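Local atomic coordinates of fucolectin-related protein (Streptococcus pneumoniae, PDB entry 2WMF), a protein that probably hydrolyses glycosidic bonds in host blood group antigens, as a pneumococcal family 98 glycoside hydrolase linked to fucose utilization. Residues 474-486 with 569-581. Sequence-based numbering, arbitrary orientation.
Sequences PNNLHILLNNYRT and ITVNHNGMVEMSI
Strand 477-482 pairs antiparallel with strand 576-580, their axes 4.7 Å apart, through a ladder of backbone hydrogen bonds in which I479 meets M579 and L481 meets V577 as hydrogen-bonded pairs. I479, L481, V577 and M579 share the face turned toward strand 569-573, which belongs to the other sheet of a β-sandwich. Branched and flexible apolar chains suit this interior: L481 CD1 reaches tip to tip toward V571 CG2 (4.0 Å) and also touches M579 CE, while the side chains of I479 and I581 cross at an angle, their CD1 atoms meeting at 3.6 Å. On the reverse face, L480 CD1 packs on M576 CG (3.7 Å), and L480 and E578 lie side by side.

The backbone pairing runs one step further, from N483 N to G575 O (3.2 Å), before amides take over where the chain passes between sheets. N483 holds its CG between backbone N and carbonyl carbon (chi1 71°), which lays the amide over the face of the H573 ring, planes 13° apart, with ND2 above the ring centre. From there OD1 accepts G575 N almost straight along its C=O axis (2.8 Å), and ND2 donates to H573 O (3.0 Å) from above that carbonyl's plane. N574 grips R485 at its backbone N and O: OD1 takes the N-H on a lone pair (2.9 Å), and ND2 donates to O. N482 OD1 accepts Y484 N, closing an Asx turn, and G575, having no CB, can take a positive phi (141°) at which the preceding carbonyl leaves little room.

Asparagine amides thus supply partners to backbone groups of R485 and of the buried H573 and G575, pinning the short link 574-575 to the neighbouring backbone.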
ATOM      1  N   PRO A 474      16.102 -19.344  14.484  1.00  9.09           N
ATOM      2  CA  PRO A 474      16.577 -20.682  14.792  1.00  8.79           C
ATOM      3  C   PRO A 474      15.936 -21.373  15.998  1.00  8.42           C
ATOM      4  O   PRO A 474      15.570 -22.539  15.914  1.00  8.80           O
ATOM      5  CB  PRO A 474      18.096 -20.481  14.976  1.00  8.46           C
ATOM      6  CG  PRO A 474      18.428 -19.381  13.994  1.00  8.47           C
ATOM      7  CD  PRO A 474      17.230 -18.413  14.197  1.00  8.89           C
ATOM      8  N   ASN A 475      15.761 -20.631  17.084  1.00  8.46           N
ATOM      9  CA  ASN A 475      15.303 -21.223  18.338  1.00  8.91           C
ATOM     10  C   ASN A 475      14.153 -20.504  19.019  1.00  9.23           C
ATOM     11  O   ASN A 475      13.870 -20.774  20.175  1.00  9.93           O
ATOM     12  CB  ASN A 475      16.483 -21.438  19.280  1.00  9.66           C
ATOM     13  CG  ASN A 475      17.376 -22.552  18.808  1.00  9.54           C
ATOM     14  OD1 ASN A 475      17.179 -23.770  19.155  1.00 14.33           O
ATOM     15  ND2 ASN A 475      18.319 -22.193  18.001  1.00  7.41           N
ATOM     16  N   ASN A 476      13.455 -19.643  18.259  1.00  8.95           N
ATOM     17  CA  ASN A 476      12.220 -19.061  18.725  1.00  9.20           C
ATOM     18  C   ASN A 476      11.374 -18.695  17.531  1.00  9.70           C
ATOM     19  O   ASN A 476      11.854 -18.642  16.403  1.00  9.78           O
ATOM     20  CB  ASN A 476      12.498 -17.845  19.605  1.00  9.50           C
ATOM     21  CG  ASN A 476      13.130 -16.706  18.826  1.00 11.10           C
ATOM     22  OD1 ASN A 476      12.453 -16.054  18.025  1.00 11.49           O
ATOM     23  ND2 ASN A 476      14.437 -16.468  19.028  1.00 12.56           N
ATOM     24  N   LEU A 477      10.101 -18.475  17.816  1.00  9.58           N
ATOM     25  CA  LEU A 477       9.146 -17.903  16.872  1.00  9.30           C
ATOM     26  C   LEU A 477       8.768 -16.493  17.325  1.00 10.46           C
ATOM     27  O   LEU A 477       8.477 -16.285  18.526  1.00 10.24           O
ATOM     28  CB  LEU A 477       7.900 -18.778  16.827  1.00 10.20           C
ATOM     29  CG  LEU A 477       8.015 -20.220  16.358  1.00 10.60           C
ATOM     30  CD1 LEU A 477       6.612 -20.847  16.488  1.00 13.76           C
ATOM     31  CD2 LEU A 477       8.640 -20.357  14.986  1.00 13.30           C
ATOM     32  N   HIS A 478       8.736 -15.535  16.386  1.00 11.80           N
ATOM     33  CA  HIS A 478       8.184 -14.234  16.719  1.00 12.32           C
ATOM     34  C   HIS A 478       6.895 -14.071  15.992  1.00 12.52           C
ATOM     35  O   HIS A 478       6.857 -14.280  14.779  1.00 13.21           O
ATOM     36  CB  HIS A 478       9.094 -13.055  16.410  1.00 14.44           C
ATOM     37  CG  HIS A 478       8.460 -11.760  16.806  1.00 17.39           C
ATOM     38  ND1 HIS A 478       8.561 -11.224  18.074  1.00 24.12           N
ATOM     39  CD2 HIS A 478       7.540 -11.002  16.155  1.00 19.72           C
ATOM     40  CE1 HIS A 478       7.807 -10.132  18.153  1.00 24.89           C
ATOM     41  NE2 HIS A 478       7.187  -9.965  16.995  1.00 25.72           N
ATOM     42  N   ILE A 479       5.840 -13.711  16.726  1.00 12.43           N
ATOM     43  CA  ILE A 479       4.500 -13.651  16.140  1.00 12.36           C
ATOM     44  C   ILE A 479       3.937 -12.239  16.346  1.00 11.16           C
ATOM     45  O   ILE A 479       3.932 -11.720  17.476  1.00 12.55           O
ATOM     46  CB  ILE A 479       3.556 -14.732  16.762  1.00 13.31           C
ATOM     47  CG1 ILE A 479       4.098 -16.171  16.428  1.00 13.63           C
ATOM     48  CG2 ILE A 479       2.121 -14.576  16.231  1.00 13.85           C
ATOM     49  CD1 ILE A 479       4.016 -17.126  17.511  1.00 16.60           C
ATOM     50  N   LEU A 480       3.482 -11.643  15.256  1.00  9.48           N
ATOM     51  CA  LEU A 480       2.782 -10.371  15.252  1.00  9.39           C
ATOM     52  C   LEU A 480       1.320 -10.615  14.802  1.00  9.10           C
ATOM     53  O   LEU A 480       1.082 -11.282  13.784  1.00  8.41           O
ATOM     54  CB  LEU A 480       3.465  -9.382  14.274  1.00  9.40           C
ATOM     55  CG  LEU A 480       2.795  -8.053  13.983  1.00  9.36           C
ATOM     56  CD1 LEU A 480       2.724  -7.232  15.282  1.00 12.24           C
ATOM     57  CD2 LEU A 480       3.541  -7.280  12.913  1.00 10.79           C
ATOM     58  N   LEU A 481       0.375 -10.141  15.628  1.00  8.28           N
ATOM     59  CA  LEU A 481      -1.060 -10.146  15.304  1.00  9.46           C
ATOM     60  C   LEU A 481      -1.534  -8.713  15.293  1.00  9.34           C
ATOM     61  O   LEU A 481      -1.171  -7.899  16.178  1.00  9.33           O
ATOM     62  CB  LEU A 481      -1.867 -10.930  16.344  1.00  9.70           C
ATOM     63  CG  LEU A 481      -1.455 -12.355  16.727  1.00 10.71           C
ATOM     64  CD1 LEU A 481      -2.364 -12.914  17.910  1.00  9.62           C
ATOM     65  CD2 LEU A 481      -1.394 -13.278  15.491  1.00 11.02           C
ATOM     66  N   ASN A 482      -2.383  -8.375  14.322  1.00  8.69           N
ATOM     67  CA  ASN A 482      -3.037  -7.087  14.451  1.00  8.32           C
ATOM     68  C   ASN A 482      -4.413  -7.155  13.799  1.00  8.56           C
ATOM     69  O   ASN A 482      -4.540  -7.548  12.624  1.00  8.44           O
ATOM     70  CB  ASN A 482      -2.170  -5.962  13.843  1.00  8.96           C
ATOM     71  CG  ASN A 482      -2.572  -4.572  14.329  1.00  8.64           C
ATOM     72  OD1 ASN A 482      -3.771  -4.267  14.396  1.00 10.23           O
ATOM     73  ND2 ASN A 482      -1.585  -3.684  14.606  1.00  8.85           N
ATOM     74  N   ASN A 483      -5.446  -6.805  14.569  1.00  8.19           N
ATOM     75  CA  ASN A 483      -6.791  -6.775  14.035  1.00  7.99           C
ATOM     76  C   ASN A 483      -7.506  -5.437  14.240  1.00  7.68           C
ATOM     77  O   ASN A 483      -8.740  -5.383  14.250  1.00  7.34           O
ATOM     78  CB  ASN A 483      -7.606  -7.945  14.642  1.00  8.25           C
ATOM     79  CG  ASN A 483      -7.921  -7.734  16.114  1.00  8.93           C
ATOM     80  OD1 ASN A 483      -7.471  -6.758  16.741  1.00  9.24           O
ATOM     81  ND2 ASN A 483      -8.695  -8.642  16.668  1.00  9.60           N
ATOM     82  N   TYR A 484      -6.753  -4.346  14.350  1.00  6.47           N
ATOM     83  CA  TYR A 484      -7.334  -3.064  14.803  1.00  7.78           C
ATOM     84  C   TYR A 484      -8.463  -2.628  13.852  1.00  7.27           C
ATOM     85  O   TYR A 484      -8.250  -2.505  12.629  1.00  7.95           O
ATOM     86  CB  TYR A 484      -6.276  -1.950  14.851  1.00  7.23           C
ATOM     87  CG  TYR A 484      -6.784  -0.689  15.580  1.00  7.16           C
ATOM     88  CD1 TYR A 484      -7.111  -0.721  16.924  1.00  9.53           C
ATOM     89  CD2 TYR A 484      -6.966   0.499  14.901  1.00  8.26           C
ATOM     90  CE1 TYR A 484      -7.617   0.364  17.559  1.00  8.99           C
ATOM     91  CE2 TYR A 484      -7.463   1.635  15.553  1.00  8.86           C
ATOM     92  CZ  TYR A 484      -7.756   1.569  16.897  1.00  9.74           C
ATOM     93  OH  TYR A 484      -8.269   2.667  17.565  1.00  9.79           O
ATOM     94  N   ARG A 485      -9.675  -2.457  14.384  1.00  8.32           N
ATOM     95  CA  ARG A 485     -10.776  -1.934  13.607  1.00  8.33           C
ATOM     96  C   ARG A 485     -11.689  -1.220  14.585  1.00  8.40           C
ATOM     97  O   ARG A 485     -12.275  -1.869  15.442  1.00  8.61           O
ATOM     98  CB  ARG A 485     -11.545  -3.042  12.872  1.00  8.32           C
ATOM     99  CG  ARG A 485     -12.676  -2.486  11.983  1.00 10.15           C
ATOM    100  CD  ARG A 485     -13.519  -3.559  11.345  1.00 11.36           C
ATOM    101  NE  ARG A 485     -14.441  -4.141  12.316  1.00 12.42           N
ATOM    102  CZ  ARG A 485     -14.629  -5.433  12.518  1.00 12.79           C
ATOM    103  NH1 ARG A 485     -14.021  -6.346  11.761  1.00 13.44           N
ATOM    104  NH2 ARG A 485     -15.474  -5.826  13.486  1.00 13.79           N
ATOM    105  N   THR A 486     -11.839   0.083  14.414  1.00  8.43           N
ATOM    106  CA  THR A 486     -12.762   0.857  15.262  1.00  8.47           C
ATOM    107  C   THR A 486     -14.201   0.643  14.760  1.00  9.72           C
ATOM    108  O   THR A 486     -14.413   0.430  13.560  1.00  8.25           O
ATOM    109  CB  THR A 486     -12.411   2.360  15.264  1.00  8.47           C
ATOM    110  OG1 THR A 486     -12.588   2.902  13.928  1.00  8.00           O
ATOM    111  CG2 THR A 486     -11.015   2.592  15.799  1.00 10.16           C
ATOM    112  N   ILE A 569      -2.779 -20.509  22.361  1.00 12.58           N
ATOM    113  CA  ILE A 569      -3.038 -19.205  22.960  1.00 12.31           C
ATOM    114  C   ILE A 569      -4.241 -18.574  22.262  1.00 12.11           C
ATOM    115  O   ILE A 569      -4.293 -18.479  21.027  1.00 11.15           O
ATOM    116  CB  ILE A 569      -1.791 -18.251  22.992  1.00 13.01           C
ATOM    117  CG1 ILE A 569      -2.154 -16.995  23.795  1.00 13.33           C
ATOM    118  CG2 ILE A 569      -1.322 -17.955  21.618  1.00 14.67           C
ATOM    119  CD1 ILE A 569      -0.995 -16.180  24.214  1.00 13.99           C
ATOM    120  N   THR A 570      -5.225 -18.180  23.077  1.00 12.65           N
ATOM    121  CA  THR A 570      -6.470 -17.563  22.613  1.00 12.74           C
ATOM    122  C   THR A 570      -6.338 -16.107  22.970  1.00 13.21           C
ATOM    123  O   THR A 570      -6.283 -15.780  24.139  1.00 15.30           O
ATOM    124  CB  THR A 570      -7.655 -18.219  23.344  1.00 13.74           C
ATOM    125  OG1 THR A 570      -7.598 -19.608  23.032  1.00 16.97           O
ATOM    126  CG2 THR A 570      -8.950 -17.653  22.841  1.00 14.84           C
ATOM    127  N   VAL A 571      -6.240 -15.243  21.953  1.00 11.29           N
ATOM    128  CA  VAL A 571      -5.978 -13.818  22.167  1.00 10.99           C
ATOM    129  C   VAL A 571      -7.257 -13.055  21.825  1.00 10.57           C
ATOM    130  O   VAL A 571      -7.731 -13.129  20.707  1.00 11.57           O
ATOM    131  CB  VAL A 571      -4.811 -13.291  21.289  1.00 10.24           C
ATOM    132  CG1 VAL A 571      -4.537 -11.831  21.588  1.00 11.11           C
ATOM    133  CG2 VAL A 571      -3.541 -14.159  21.516  1.00 10.24           C
ATOM    134  N   ASN A 572      -7.807 -12.308  22.770  1.00 11.60           N
ATOM    135  CA  ASN A 572      -8.974 -11.426  22.511  1.00 11.83           C
ATOM    136  C   ASN A 572      -8.453 -10.001  22.432  1.00 11.19           C
ATOM    137  O   ASN A 572      -7.844  -9.504  23.386  1.00 12.25           O
ATOM    138  CB  ASN A 572      -9.968 -11.524  23.662  1.00 13.39           C
ATOM    139  CG  ASN A 572     -10.091 -12.914  24.167  1.00 19.44           C
ATOM    140  OD1 ASN A 572      -9.605 -13.240  25.288  1.00 27.88           O
ATOM    141  ND2 ASN A 572     -10.632 -13.786  23.337  1.00 21.32           N
ATOM    142  N   HIS A 573      -8.617  -9.356  21.284  1.00 10.62           N
ATOM    143  CA  HIS A 573      -7.896  -8.107  21.057  1.00  9.63           C
ATOM    144  C   HIS A 573      -8.646  -7.182  20.104  1.00  9.69           C
ATOM    145  O   HIS A 573      -9.465  -7.640  19.344  1.00  9.49           O
ATOM    146  CB  HIS A 573      -6.436  -8.366  20.646  1.00  9.66           C
ATOM    147  CG  HIS A 573      -6.211  -9.037  19.316  1.00  8.72           C
ATOM    148  ND1 HIS A 573      -6.647 -10.311  18.990  1.00 12.34           N
ATOM    149  CD2 HIS A 573      -5.463  -8.621  18.262  1.00  6.07           C
ATOM    150  CE1 HIS A 573      -6.164 -10.635  17.790  1.00  6.64           C
ATOM    151  NE2 HIS A 573      -5.482  -9.613  17.313  1.00 10.41           N
ATOM    152  N   ASN A 574      -8.319  -5.893  20.185  1.00 10.03           N
ATOM    153  CA  ASN A 574      -8.645  -4.943  19.121  1.00  8.83           C
ATOM    154  C   ASN A 574      -7.433  -4.062  18.977  1.00  9.00           C
ATOM    155  O   ASN A 574      -7.273  -3.079  19.679  1.00  8.65           O
ATOM    156  CB  ASN A 574      -9.912  -4.149  19.412  1.00  9.08           C
ATOM    157  CG  ASN A 574     -10.410  -3.383  18.183  1.00 10.32           C
ATOM    158  OD1 ASN A 574      -9.679  -3.246  17.225  1.00  9.62           O
ATOM    159  ND2 ASN A 574     -11.674  -2.928  18.197  1.00 11.15           N
ATOM    160  N   GLY A 575      -6.510  -4.506  18.128  1.00  9.13           N
ATOM    161  CA  GLY A 575      -5.203  -3.868  18.037  1.00  9.23           C
ATOM    162  C   GLY A 575      -4.094  -4.889  17.863  1.00  8.67           C
ATOM    163  O   GLY A 575      -4.322  -6.050  17.453  1.00  9.56           O
ATOM    164  N   MET A 576      -2.881  -4.416  18.167  1.00  9.13           N
ATOM    165  CA  MET A 576      -1.642  -5.173  18.013  1.00 10.39           C
ATOM    166  C   MET A 576      -1.376  -6.068  19.248  1.00  9.93           C
ATOM    167  O   MET A 576      -1.547  -5.623  20.397  1.00  9.01           O
ATOM    168  CB  MET A 576      -0.472  -4.193  17.838  1.00 10.24           C
ATOM    169  CG  MET A 576       0.827  -4.894  17.420  1.00 10.28           C
ATOM    170  SD  MET A 576       2.189  -3.704  17.231  1.00 18.82           S
ATOM    171  CE  MET A 576       3.241  -4.082  15.813  1.00 19.54           C
ATOM    172  N   VAL A 577      -0.889  -7.290  18.982  1.00  9.36           N
ATOM    173  CA  VAL A 577      -0.351  -8.186  20.016  1.00 10.16           C
ATOM    174  C   VAL A 577       0.913  -8.800  19.410  1.00 10.63           C
ATOM    175  O   VAL A 577       0.918  -9.211  18.244  1.00 10.84           O
ATOM    176  CB  VAL A 577      -1.384  -9.290  20.469  1.00  9.87           C
ATOM    177  CG1 VAL A 577      -0.791 -10.261  21.506  1.00 11.10           C
ATOM    178  CG2 VAL A 577      -2.627  -8.630  20.998  1.00 10.09           C
ATOM    179  N   GLU A 578       1.997  -8.838  20.190  1.00 10.72           N
ATOM    180  CA  GLU A 578       3.271  -9.426  19.750  1.00 12.69           C
ATOM    181  C   GLU A 578       3.718 -10.467  20.776  1.00 12.06           C
ATOM    182  O   GLU A 578       3.538 -10.264  21.965  1.00 12.26           O
ATOM    183  CB  GLU A 578       4.365  -8.354  19.687  1.00 13.45           C
ATOM    184  CG  GLU A 578       4.138  -7.262  18.693  1.00 17.96           C
ATOM    185  CD  GLU A 578       5.321  -6.331  18.516  1.00 19.38           C
ATOM    186  OE1 GLU A 578       5.393  -5.318  19.283  1.00 22.59           O
ATOM    187  OE2 GLU A 578       6.156  -6.614  17.600  1.00 23.82           O
ATOM    188  N   MET A 579       4.306 -11.563  20.303  1.00 11.76           N
ATOM    189  CA  MET A 579       4.784 -12.647  21.187  1.00 13.26           C
ATOM    190  C   MET A 579       6.097 -13.188  20.704  1.00 12.72           C
ATOM    191  O   MET A 579       6.332 -13.204  19.518  1.00 12.40           O
ATOM    192  CB  MET A 579       3.872 -13.861  21.083  1.00 15.14           C
ATOM    193  CG  MET A 579       2.518 -13.663  21.482  1.00 19.09           C
ATOM    194  SD  MET A 579       1.619 -15.165  21.026  1.00 19.22           S
ATOM    195  CE  MET A 579       0.171 -14.213  20.598  1.00 22.51           C
ATOM    196  N   SER A 580       6.918 -13.649  21.639  1.00 11.71           N
ATOM    197  CA  SER A 580       8.130 -14.442  21.345  1.00 13.32           C
ATOM    198  C   SER A 580       7.939 -15.752  22.110  1.00 13.31           C
ATOM    199  O   SER A 580       7.623 -15.745  23.307  1.00 14.14           O
ATOM    200  CB  SER A 580       9.373 -13.702  21.841  1.00 14.01           C
ATOM    201  OG  SER A 580      10.557 -14.432  21.602  1.00 19.50           O
ATOM    202  N   ILE A 581       8.086 -16.875  21.411  1.00 13.68           N
ATOM    203  CA  ILE A 581       7.842 -18.210  21.970  1.00 14.20           C
ATOM    204  C   ILE A 581       9.100 -19.094  21.722  1.00 14.46           C
ATOM    205  O   ILE A 581       9.462 -19.220  20.538  1.00 14.06           O
ATOM    206  CB  ILE A 581       6.606 -18.846  21.295  1.00 15.13           C
ATOM    207  CG1 ILE A 581       5.368 -17.909  21.412  1.00 16.04           C
ATOM    208  CG2 ILE A 581       6.280 -20.243  21.863  1.00 15.11           C
ATOM    209  CD1 ILE A 581       4.063 -18.489  20.795  1.00 18.17           C
TER